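Local coordinates for hypoxic response protein 1 (Mycobacterium tuberculosis, PDB 1Y5H) that is a secreted, homodimeric CBS-domain protein of unknown biochemical function that does not seem to bind AMP and probably binds zinc, at residues T8-D12 with V87-I93; D12-A16 with D124-H128; T19-E23 with L42-G46; A30-M34 with L55-I60; M96-M100 with V120-I125. The contacts are given in a common frame with arbitrary orientation. Residues are numbered along the deposited sequence.

Contact 1. Residues T8-D12 with V87-I93; sequences TTARD and VDANASI
The first modelled residues, Thr8-Asp12, run alongside and bond to the turn that begins at Asp88, the end of strand 87-88. Val87 is extended, and its CG2 lies 4.1 Å from Ala10 CB. Asp88 opens a type I turn to Ala91 and forms an Asx turn, Asn90 N to Asp88 OD2 at 3.0 Å. Ala89 O accepts from Arg11 N at 3.0 Å. Ala89 CB lies under one face of the Arg11 guanidinium, 3.4 Å from NH2. The N-terminal segment, within the first CBS repeat, packs on the second, with Ala10 reaching Val110 and Met96. Ala91 O accepts from Ala10 N at 3.0 Å and makes a CA-H...O contact with Thr9 CA at 3.3 Å. Thr9 (p), the N-cap, forms a capping box with Asp12: Thr9 N to Asp12 OD1 is 3.1 Å, and Asp12 N to Thr9 OG1 is weak at 3.5 Å. Ser92 CA sits 4.9 Å from Thr9 CA. At Ile93, one water accepts from N (3.0 Å) and donates to Thr8 O (2.6 Å).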
# COMPACT_ATOMS: atom_id res chain seq x y z
N THR A 8 5.35 30.68 -0.31
CA THR A 8 5.07 29.51 -1.18
C THR A 8 3.68 28.95 -0.91
O THR A 8 3.27 28.80 0.24
CB THR A 8 6.10 28.38 -0.95
OG1 THR A 8 7.42 28.88 -1.22
CG2 THR A 8 5.82 27.20 -1.88
N THR A 9 2.94 28.64 -1.97
CA THR A 9 1.60 28.10 -1.84
C THR A 9 1.51 26.73 -2.49
O THR A 9 2.43 26.31 -3.21
CB THR A 9 0.56 29.01 -2.52
OG1 THR A 9 0.78 29.02 -3.93
CG2 THR A 9 0.66 30.43 -1.98
N ALA A 10 0.41 26.03 -2.25
CA ALA A 10 0.21 24.71 -2.82
C ALA A 10 0.28 24.79 -4.35
O ALA A 10 0.87 23.92 -4.99
CB ALA A 10 -1.13 24.15 -2.38
N ARG A 11 -0.32 25.83 -4.92
CA ARG A 11 -0.33 26.01 -6.37
C ARG A 11 1.09 26.10 -6.93
O ARG A 11 1.35 25.67 -8.06
CB ARG A 11 -1.11 27.28 -6.73
CG ARG A 11 -1.23 27.52 -8.24
CD ARG A 11 -1.88 28.87 -8.54
NE ARG A 11 -3.26 28.96 -8.08
CZ ARG A 11 -4.28 28.29 -8.62
NH1 ARG A 11 -4.08 27.48 -9.65
NH2 ARG A 11 -5.50 28.45 -8.13
N ASP A 12 2.00 26.64 -6.14
CA ASP A 12 3.39 26.81 -6.54
C ASP A 12 4.20 25.52 -6.64
O ASP A 12 5.12 25.43 -7.45
CB ASP A 12 4.10 27.74 -5.55
CG ASP A 12 3.63 29.18 -5.65
OD1 ASP A 12 3.82 29.93 -4.67
OD2 ASP A 12 3.08 29.55 -6.71
N VAL A 87 -6.39 20.69 0.39
CA VAL A 87 -5.94 22.02 0.76
C VAL A 87 -6.31 22.96 -0.38
O VAL A 87 -6.44 22.55 -1.53
CB VAL A 87 -4.40 22.09 0.98
CG1 VAL A 87 -4.02 21.21 2.16
CG2 VAL A 87 -3.65 21.66 -0.27
N ASP A 88 -6.49 24.22 -0.03
CA ASP A 88 -6.82 25.25 -1.00
C ASP A 88 -5.55 25.58 -1.77
O ASP A 88 -4.44 25.39 -1.26
CB ASP A 88 -7.33 26.50 -0.28
CG ASP A 88 -7.53 27.67 -1.21
OD1 ASP A 88 -8.35 27.56 -2.15
OD2 ASP A 88 -6.86 28.71 -1.01
N ALA A 89 -5.70 26.06 -3.00
CA ALA A 89 -4.56 26.40 -3.83
C ALA A 89 -3.63 27.42 -3.18
O ALA A 89 -2.44 27.48 -3.50
CB ALA A 89 -5.03 26.91 -5.18
N ASN A 90 -4.16 28.21 -2.26
CA ASN A 90 -3.37 29.23 -1.57
C ASN A 90 -2.81 28.78 -0.23
O ASN A 90 -2.23 29.57 0.51
CB ASN A 90 -4.21 30.50 -1.37
CG ASN A 90 -4.40 31.29 -2.65
OD1 ASN A 90 -5.28 32.15 -2.73
ND2 ASN A 90 -3.58 31.01 -3.65
N ALA A 91 -3.00 27.50 0.09
CA ALA A 91 -2.52 26.96 1.36
C ALA A 91 -1.00 27.01 1.50
O ALA A 91 -0.27 26.85 0.52
CB ALA A 91 -3.01 25.52 1.54
N SER A 92 -0.53 27.24 2.72
CA SER A 92 0.90 27.30 2.99
C SER A 92 1.46 25.90 3.20
O SER A 92 0.72 24.93 3.36
CB SER A 92 1.16 28.13 4.24
OG SER A 92 0.71 27.43 5.39
N ILE A 93 2.79 25.81 3.23
CA ILE A 93 3.47 24.55 3.46
C ILE A 93 3.06 24.00 4.83
O ILE A 93 2.83 22.80 4.98
CB ILE A 93 5.00 24.73 3.41
CG1 ILE A 93 5.44 24.99 1.97
CG2 ILE A 93 5.70 23.50 3.98
CD1 ILE A 93 6.92 25.29 1.82
O HOH W 1 4.36 28.25 2.58

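Contact 2. Residues D12-A16 with D124-H128; sequences DIMNA and DIARH
Ile13 buries more surface than any other residue here. It ends the short helix 10-13, with its CA 6.3 Å from Asp124 CA in helix 122-127. Its p, t rotamer places CD1 3.8 Å from Ile125 CG1 and CG2 3.6 Å from His128 CB. Ile125 (m, t) points its CA-to-CB bond away. His128 (m), probably a zinc ligand by similarity, leaves helical angles and points CB toward Ile13. Asp124 (m) directs CB at Ile13 O, 3.8 Å away. After Ile13 the first segment becomes extended, and strand 15-16 runs beside strand 115-121. Asn15 (m) swings its amide back, so that ND2 lies 2.9 Å from Asp124 OD2; ND2 also makes a weak hydrogen bond to Ile119 O. One water donates to both Asn15 OD1 (2.7 Å) and Asp124 OD1 (2.6 Å). Arg127 NH1 makes a salt bridge with Asp124 OD1 at 2.8 Å, while Asp124 OD2 accepts from Thr121 N. The contact joins the N-terminal segment to the last helix of the second CBS repeat. Its chemistry is split. Ile13 gives a buried apolar centre, and the buried Asp124 carboxylate is met by an arginine, a backbone N-H and a bridging water.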
# COMPACT_ATOMS: atom_id res chain seq x y z
N ASP A 12 2.00 26.64 -6.14
CA ASP A 12 3.39 26.81 -6.54
C ASP A 12 4.20 25.52 -6.64
O ASP A 12 5.12 25.43 -7.45
CB ASP A 12 4.10 27.74 -5.55
CG ASP A 12 3.63 29.18 -5.65
OD1 ASP A 12 3.82 29.93 -4.67
OD2 ASP A 12 3.08 29.55 -6.71
N ILE A 13 3.87 24.52 -5.82
CA ILE A 13 4.62 23.27 -5.84
C ILE A 13 3.84 22.03 -6.26
O ILE A 13 4.41 20.95 -6.36
CB ILE A 13 5.23 23.00 -4.44
CG1 ILE A 13 4.11 22.77 -3.42
CG2 ILE A 13 6.09 24.18 -4.00
CD1 ILE A 13 4.61 22.46 -2.03
N MSE A 14 2.55 22.19 -6.53
CA MSE A 14 1.73 21.05 -6.91
C MSE A 14 1.98 20.53 -8.31
O MSE A 14 2.51 21.24 -9.17
CB MSE A 14 0.25 21.41 -6.81
CG MSE A 14 -0.20 22.42 -7.85
SE MSE A 14 -2.06 22.85 -7.74
CE MSE A 14 -2.25 23.81 -9.41
N ASN A 15 1.59 19.28 -8.53
CA ASN A 15 1.69 18.64 -9.84
C ASN A 15 0.34 18.98 -10.45
O ASN A 15 -0.69 18.40 -10.09
CB ASN A 15 1.84 17.13 -9.69
CG ASN A 15 3.12 16.75 -8.97
OD1 ASN A 15 4.22 16.94 -9.49
ND2 ASN A 15 2.99 16.21 -7.76
N ALA A 16 0.34 19.95 -11.35
CA ALA A 16 -0.89 20.40 -11.97
C ALA A 16 -1.27 19.57 -13.20
O ALA A 16 -0.43 18.94 -13.83
CB ALA A 16 -0.75 21.86 -12.36
N ASP A 124 7.36 16.80 -2.85
CA ASP A 124 7.29 18.10 -3.51
C ASP A 124 7.66 19.19 -2.50
O ASP A 124 8.36 20.15 -2.83
CB ASP A 124 5.88 18.38 -4.05
CG ASP A 124 5.53 17.51 -5.25
OD1 ASP A 124 6.42 17.28 -6.09
OD2 ASP A 124 4.36 17.08 -5.35
N ILE A 125 7.17 19.05 -1.28
CA ILE A 125 7.45 20.03 -0.23
C ILE A 125 8.94 20.05 0.09
O ILE A 125 9.54 21.12 0.22
CB ILE A 125 6.64 19.72 1.06
CG1 ILE A 125 5.15 19.88 0.77
CG2 ILE A 125 7.06 20.65 2.18
CD1 ILE A 125 4.24 19.51 1.94
N ALA A 126 9.54 18.87 0.21
CA ALA A 126 10.96 18.76 0.52
C ALA A 126 11.83 19.40 -0.56
O ALA A 126 12.85 20.03 -0.27
CB ALA A 126 11.35 17.30 0.69
N ARG A 127 11.42 19.24 -1.82
CA ARG A 127 12.16 19.79 -2.95
C ARG A 127 12.12 21.31 -3.05
O ARG A 127 13.07 21.93 -3.52
CB ARG A 127 11.62 19.21 -4.26
CG ARG A 127 11.74 17.71 -4.40
CD ARG A 127 10.81 17.22 -5.51
NE ARG A 127 10.82 15.76 -5.63
CZ ARG A 127 9.78 15.04 -6.03
NH1 ARG A 127 8.64 15.63 -6.35
NH2 ARG A 127 9.88 13.72 -6.12
N HIS A 128 11.02 21.91 -2.60
CA HIS A 128 10.88 23.36 -2.72
C HIS A 128 10.78 24.16 -1.43
O HIS A 128 10.02 25.13 -1.36
CB HIS A 128 9.68 23.66 -3.61
CG HIS A 128 9.63 22.85 -4.86
ND1 HIS A 128 10.60 22.93 -5.83
CD2 HIS A 128 8.74 21.92 -5.29
CE1 HIS A 128 10.31 22.08 -6.81
NE2 HIS A 128 9.19 21.46 -6.50
O HOH W 2 6.10 15.64 -8.11

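Contact 3. Residues T19-E23 with L42-G46; sequences TCVGE and LPICG
Two short parallel strands meet here, 21-22 and 41-45. They are the two strands of a beta-alpha-beta unit whose crossover is helix 27-37, in the first CBS repeat. The register pairs Val21 with Ile44 (CA-CA 4.8 Å) and Gly22 with Cys45 (5.2 Å). End to end, the segments diverge by 62°. Three backbone bonds hold them: Val21 N to Pro43 O at 3.0 Å, Cys45 N to Val21 O at 2.9 Å, and Glu23 N to Cys45 O at 2.9 Å. Val21 and Ile44 share one face of the sheet. Ile44 (m, m) curls its CD1 to 3.6 Å from Val21 CB, and its CG2 fits against Glu23 CA at 3.5 Å. Val21 (t) puts CG2 3.9 Å from Leu42 CD1. Leu42 packs on Ala30 and Met34 of the crossover helix. Away from this face, Cys20 SG lies against Pro43, 3.3 Å from its O and 4.0 Å from its CB. Gly46 CA lies 3.3 Å from Glu23 OE2. A side chain there would collide with the carboxylate, so the glycine leaves the needed hollow. Glu23 OE1 forms a salt bridge with Arg81. Cys20 (t) and Cys45 (m) form a disulfide, SG to SG 2.0 Å with chi3 88°. It joins the residue just before strand 21-22 to strand 41-45, adding a covalent link to the three hydrogen bonds.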
# COMPACT_ATOMS: atom_id res chain seq x y z
N THR A 19 -5.19 13.93 -13.83
CA THR A 19 -6.56 13.51 -14.11
C THR A 19 -7.23 12.95 -12.87
O THR A 19 -6.65 12.17 -12.13
CB THR A 19 -6.60 12.44 -15.21
OG1 THR A 19 -6.03 12.96 -16.41
CG2 THR A 19 -8.04 12.02 -15.48
N CYS A 20 -8.48 13.36 -12.65
CA CYS A 20 -9.23 12.86 -11.52
C CYS A 20 -10.04 11.67 -12.02
O CYS A 20 -10.71 11.74 -13.06
CB CYS A 20 -10.16 13.95 -10.98
SG CYS A 20 -10.70 13.67 -9.27
N VAL A 21 -9.94 10.55 -11.31
CA VAL A 21 -10.65 9.34 -11.68
C VAL A 21 -12.12 9.49 -11.33
O VAL A 21 -12.45 9.99 -10.27
CB VAL A 21 -10.05 8.12 -10.96
CG1 VAL A 21 -10.83 6.87 -11.31
CG2 VAL A 21 -8.58 7.97 -11.34
N GLY A 22 -12.99 9.05 -12.23
CA GLY A 22 -14.42 9.18 -11.99
C GLY A 22 -14.91 8.32 -10.83
O GLY A 22 -14.46 7.19 -10.65
N GLU A 23 -15.83 8.87 -10.05
CA GLU A 23 -16.39 8.17 -8.89
C GLU A 23 -17.11 6.88 -9.27
O GLU A 23 -17.23 5.97 -8.44
CB GLU A 23 -17.37 9.08 -8.14
CG GLU A 23 -18.56 9.51 -8.99
CD GLU A 23 -19.71 10.09 -8.18
OE1 GLU A 23 -20.22 9.39 -7.29
OE2 GLU A 23 -20.11 11.24 -8.46
N LEU A 42 -5.21 7.88 -5.67
CA LEU A 42 -5.83 8.59 -6.79
C LEU A 42 -6.94 9.51 -6.31
O LEU A 42 -7.72 9.15 -5.43
CB LEU A 42 -6.46 7.59 -7.77
CG LEU A 42 -5.63 6.54 -8.49
CD1 LEU A 42 -6.55 5.47 -9.08
CD2 LEU A 42 -4.80 7.20 -9.58
N PRO A 43 -7.03 10.72 -6.88
CA PRO A 43 -8.09 11.64 -6.47
C PRO A 43 -9.34 11.17 -7.22
O PRO A 43 -9.26 10.83 -8.41
CB PRO A 43 -7.58 13.00 -6.94
CG PRO A 43 -6.78 12.66 -8.16
CD PRO A 43 -6.04 11.40 -7.75
N ILE A 44 -10.47 11.11 -6.53
CA ILE A 44 -11.73 10.65 -7.14
C ILE A 44 -12.72 11.81 -7.22
O ILE A 44 -12.96 12.49 -6.22
CB ILE A 44 -12.33 9.49 -6.31
CG1 ILE A 44 -11.29 8.37 -6.15
CG2 ILE A 44 -13.60 8.96 -6.97
CD1 ILE A 44 -10.75 7.83 -7.46
N CYS A 45 -13.32 12.01 -8.39
CA CYS A 45 -14.26 13.11 -8.57
C CYS A 45 -15.61 12.76 -9.15
O CYS A 45 -15.79 11.74 -9.81
CB CYS A 45 -13.67 14.16 -9.51
SG CYS A 45 -12.17 15.02 -8.95
N GLY A 46 -16.55 13.66 -8.90
CA GLY A 46 -17.89 13.53 -9.45
C GLY A 46 -17.84 14.37 -10.71
O GLY A 46 -16.79 14.45 -11.35

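Contact 4. Residues A30-M34 with L55-I60; sequences AAQYM and LTDRDI
The selenium-bearing side chain of Met34 fills the gap where strand 51-56 turns into helix 57-65. Residue 34 is selenomethionine in this crystal. The contact belongs to the first CBS domain, where helix 27-37 packs against the strand-to-helix junction that closes the repeat. Segment 30-34 is helical throughout. In segment 55-60, Leu55 and Thr56 are extended and the helix starts at Asp57. The nearest CA pairs are Ala31 with Asp57 at 7.2 Å and Ala30 with Leu55 at 8.4 Å. Thr56 (p) is the N-cap and forms a capping box with Asp59: Asp59 N to Thr56 OG1 is 3.0 Å and Thr56 N to Asp59 OD2 is 3.1 Å. Between the segments the packing is apolar. Ala30 CB meets Leu55 CD2 at 3.6 Å, with Leu55 in t, p. Ile60 (m, t) turns its CD1 to 4.3 Å from Ala30 CB. The second subunit lies alongside. Asp57 OD1 forms a salt bridge with Arg58 of that subunit, and Ala31 and Met34 pack on its Val61 and Ile62. The contact forms part of the dimer interface. Met34 has chi1 m and is trans at chi2 and chi3, which brings CE to 3.5 Å from Leu55 O and 3.8 Å from Ile60 CD1, and SE to 3.8 Å from Asp57 CB.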
# COMPACT_ATOMS: atom_id res chain seq x y z
N ALA A 30 -9.59 1.41 -11.33
CA ALA A 30 -8.72 2.26 -10.52
C ALA A 30 -7.36 1.60 -10.33
O ALA A 30 -6.33 2.28 -10.31
CB ALA A 30 -9.37 2.53 -9.17
N ALA A 31 -7.35 0.28 -10.18
CA ALA A 31 -6.10 -0.46 -9.99
C ALA A 31 -5.23 -0.29 -11.23
O ALA A 31 -4.01 -0.16 -11.13
CB ALA A 31 -6.40 -1.94 -9.75
N GLN A 32 -5.86 -0.30 -12.40
CA GLN A 32 -5.13 -0.12 -13.65
C GLN A 32 -4.47 1.25 -13.72
O GLN A 32 -3.35 1.37 -14.22
CB GLN A 32 -6.07 -0.32 -14.84
CG GLN A 32 -6.60 -1.74 -14.94
CD GLN A 32 -7.73 -1.89 -15.94
OE1 GLN A 32 -8.23 -3.00 -16.16
NE2 GLN A 32 -8.15 -0.79 -16.55
N TYR A 33 -5.14 2.28 -13.22
CA TYR A 33 -4.57 3.62 -13.25
C TYR A 33 -3.37 3.73 -12.31
O TYR A 33 -2.41 4.44 -12.61
CB TYR A 33 -5.61 4.67 -12.84
CG TYR A 33 -6.76 4.81 -13.81
CD1 TYR A 33 -6.54 5.04 -15.17
CD2 TYR A 33 -8.08 4.74 -13.36
CE1 TYR A 33 -7.61 5.20 -16.05
CE2 TYR A 33 -9.15 4.89 -14.24
CZ TYR A 33 -8.91 5.13 -15.58
OH TYR A 33 -9.97 5.28 -16.45
N MSE A 34 -3.44 3.03 -11.19
CA MSE A 34 -2.34 3.07 -10.23
C MSE A 34 -1.10 2.40 -10.80
O MSE A 34 0.03 2.82 -10.51
CB MSE A 34 -2.76 2.39 -8.94
CG MSE A 34 -3.83 3.15 -8.19
SE MSE A 34 -4.36 2.15 -6.65
CE MSE A 34 -5.79 3.29 -6.03
N LEU A 55 -8.55 7.64 -3.10
CA LEU A 55 -8.61 6.18 -3.07
C LEU A 55 -7.18 5.68 -3.08
O LEU A 55 -6.40 6.06 -3.94
CB LEU A 55 -9.34 5.64 -4.30
CG LEU A 55 -9.45 4.11 -4.37
CD1 LEU A 55 -10.45 3.63 -3.33
CD2 LEU A 55 -9.88 3.68 -5.77
N THR A 56 -6.83 4.81 -2.13
CA THR A 56 -5.48 4.27 -2.08
C THR A 56 -5.47 2.80 -2.46
O THR A 56 -6.52 2.14 -2.47
CB THR A 56 -4.85 4.40 -0.67
OG1 THR A 56 -5.58 3.57 0.25
CG2 THR A 56 -4.89 5.85 -0.21
N ASP A 57 -4.29 2.29 -2.79
CA ASP A 57 -4.18 0.89 -3.15
C ASP A 57 -4.60 0.01 -1.97
O ASP A 57 -5.30 -0.99 -2.17
CB ASP A 57 -2.75 0.55 -3.62
CG ASP A 57 -1.66 1.10 -2.70
OD1 ASP A 57 -0.48 1.01 -3.11
OD2 ASP A 57 -1.95 1.61 -1.60
N ARG A 58 -4.20 0.39 -0.76
CA ARG A 58 -4.58 -0.40 0.41
C ARG A 58 -6.09 -0.37 0.62
O ARG A 58 -6.67 -1.36 1.06
CB ARG A 58 -3.87 0.10 1.67
CG ARG A 58 -4.15 -0.79 2.87
CD ARG A 58 -3.20 -0.54 4.03
NE ARG A 58 -3.55 -1.39 5.18
CZ ARG A 58 -3.31 -2.69 5.26
NH1 ARG A 58 -2.70 -3.33 4.27
NH2 ARG A 58 -3.69 -3.37 6.34
N ASP A 59 -6.73 0.76 0.29
CA ASP A 59 -8.18 0.88 0.42
C ASP A 59 -8.87 -0.21 -0.40
O ASP A 59 -9.82 -0.84 0.05
CB ASP A 59 -8.69 2.22 -0.13
CG ASP A 59 -8.49 3.38 0.83
OD1 ASP A 59 -8.19 3.14 2.02
OD2 ASP A 59 -8.66 4.54 0.38
N ILE A 60 -8.40 -0.40 -1.63
CA ILE A 60 -8.97 -1.39 -2.53
C ILE A 60 -8.88 -2.79 -1.92
O ILE A 60 -9.81 -3.58 -2.01
CB ILE A 60 -8.25 -1.37 -3.89
CG1 ILE A 60 -8.55 -0.04 -4.60
CG2 ILE A 60 -8.70 -2.57 -4.75
CD1 ILE A 60 -7.85 0.10 -5.95

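Contact 5. Residues M96-M100 with V120-I125; sequences MLNVM and VTEADI
Segment 96-100 is one turn of helix 93-103, with Met100 N to Met96 O at 3.0 Å. Segment 120-125 changes from strand to helix at Thr121. The closest CA pairs are Leu97 with Glu122 at 7.9 Å and Met96 with Val120 at 8.3 Å. Thr121 (p) is the N-cap and closes a capping box with Asp124: Thr121 N to Asp124 OD2 is 2.9 Å and Asp124 N to Thr121 OG1 is 3.0 Å. The facing side chains are mostly apolar; Glu122 contributes its CB. Met96 and Met100 are selenomethionines. Met96 SE lies 3.8 Å from Val120 CG1, with Val120 in t, and Met96 CB lies 3.9 Å from Ile125 CD1. Ile125 (m, t) also meets Leu97 CD2 at 3.8 Å. Met100 (m, t, t) reaches into the strand-to-helix corner. Its CE is 3.7 Å from Val120 O and 3.7 Å from Ile125 CD1, and its SE is 3.9 Å from Glu122 CB. This is the helix packing on the closing junction of the second CBS repeat. Val108 of strand 107-112 packs on Met100 and Val110 on Val120. Ala10 and Ile13 of helix 10-13 cover Met96, and Ile13 also touches Val120 and Ile125.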
# COMPACT_ATOMS: atom_id res chain seq x y z
N MSE A 96 -0.26 22.36 4.51
CA MSE A 96 -0.16 21.08 3.81
C MSE A 96 0.36 19.99 4.73
O MSE A 96 -0.14 18.86 4.71
CB MSE A 96 0.76 21.23 2.59
CG MSE A 96 0.15 22.08 1.49
SE MSE A 96 1.31 22.30 -0.03
CE MSE A 96 1.99 24.06 0.37
N LEU A 97 1.36 20.31 5.54
CA LEU A 97 1.91 19.35 6.47
C LEU A 97 0.88 19.01 7.54
O LEU A 97 0.81 17.88 8.00
CB LEU A 97 3.19 19.89 7.12
CG LEU A 97 4.36 20.09 6.15
CD1 LEU A 97 5.50 20.78 6.88
CD2 LEU A 97 4.81 18.74 5.61
N ASN A 98 0.07 20.00 7.93
CA ASN A 98 -0.95 19.74 8.94
C ASN A 98 -1.92 18.68 8.44
O ASN A 98 -2.28 17.76 9.17
CB ASN A 98 -1.74 21.02 9.27
CG ASN A 98 -0.93 22.02 10.07
OD1 ASN A 98 -0.03 21.65 10.83
ND2 ASN A 98 -1.26 23.30 9.93
N VAL A 99 -2.35 18.81 7.19
CA VAL A 99 -3.28 17.85 6.60
C VAL A 99 -2.63 16.47 6.50
O VAL A 99 -3.23 15.46 6.88
CB VAL A 99 -3.74 18.30 5.20
CG1 VAL A 99 -4.57 17.21 4.54
CG2 VAL A 99 -4.55 19.58 5.33
N MSE A 100 -1.40 16.43 6.00
CA MSE A 100 -0.69 15.17 5.85
C MSE A 100 -0.51 14.47 7.20
O MSE A 100 -0.63 13.25 7.28
CB MSE A 100 0.68 15.41 5.22
CG MSE A 100 0.62 15.67 3.72
SE MSE A 100 2.35 16.09 2.98
CE MSE A 100 1.76 16.78 1.27
N VAL A 120 -0.33 17.52 -4.39
CA VAL A 120 0.96 17.87 -3.81
C VAL A 120 1.44 16.71 -2.95
O VAL A 120 0.67 16.16 -2.17
CB VAL A 120 0.86 19.13 -2.93
CG1 VAL A 120 2.21 19.42 -2.29
CG2 VAL A 120 0.43 20.32 -3.76
N THR A 121 2.70 16.32 -3.12
CA THR A 121 3.26 15.22 -2.33
C THR A 121 4.24 15.77 -1.30
O THR A 121 4.71 16.90 -1.41
CB THR A 121 4.02 14.19 -3.19
OG1 THR A 121 5.27 14.75 -3.62
CG2 THR A 121 3.19 13.81 -4.41
N GLU A 122 4.55 14.94 -0.31
CA GLU A 122 5.49 15.35 0.72
C GLU A 122 6.85 15.61 0.08
O GLU A 122 7.57 16.51 0.49
CB GLU A 122 5.60 14.25 1.78
CG GLU A 122 6.17 14.73 3.09
CD GLU A 122 5.98 13.73 4.21
OE1 GLU A 122 6.51 12.60 4.09
OE2 GLU A 122 5.31 14.07 5.21
N ALA A 123 7.18 14.83 -0.94
CA ALA A 123 8.45 14.99 -1.65
C ALA A 123 8.50 16.35 -2.35
O ALA A 123 9.56 16.97 -2.43
CB ALA A 123 8.62 13.87 -2.67
N ASP A 124 7.36 16.80 -2.85
CA ASP A 124 7.29 18.10 -3.51
C ASP A 124 7.66 19.19 -2.50
O ASP A 124 8.36 20.15 -2.83
CB ASP A 124 5.88 18.38 -4.05
CG ASP A 124 5.53 17.51 -5.25
OD1 ASP A 124 6.42 17.28 -6.09
OD2 ASP A 124 4.36 17.08 -5.35
N ILE A 125 7.17 19.05 -1.28
CA ILE A 125 7.45 20.03 -0.23
C ILE A 125 8.94 20.05 0.09
O ILE A 125 9.54 21.12 0.22
CB ILE A 125 6.64 19.72 1.06
CG1 ILE A 125 5.15 19.88 0.77
CG2 ILE A 125 7.06 20.65 2.18
CD1 ILE A 125 4.24 19.51 1.94

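How the contacts relate
Contacts 4 and 5 are equivalent pieces of the two CBS repeats: an apolar helix face, with one selenomethionine in contact 4 and two in contact 5, against a strand-to-helix junction with a Thr-Asp capping box. Contact 4 is buried and forms part of the dimer interface, whereas contact 5 is partly exposed. Contacts 1 and 2 share helix 10-13. Contact 1 relies on backbone bonds near the surface; contact 2 is more buried and mixes packing with polar groups. Contact 1 touches contact 5 at Met96 and through Ile93 on Ile125; contact 2 does so through Ile13 and Met14. Contact 3 is the sole sheet pairing and disulfide of the set. It meets contact 4 through Leu42 and Ile44.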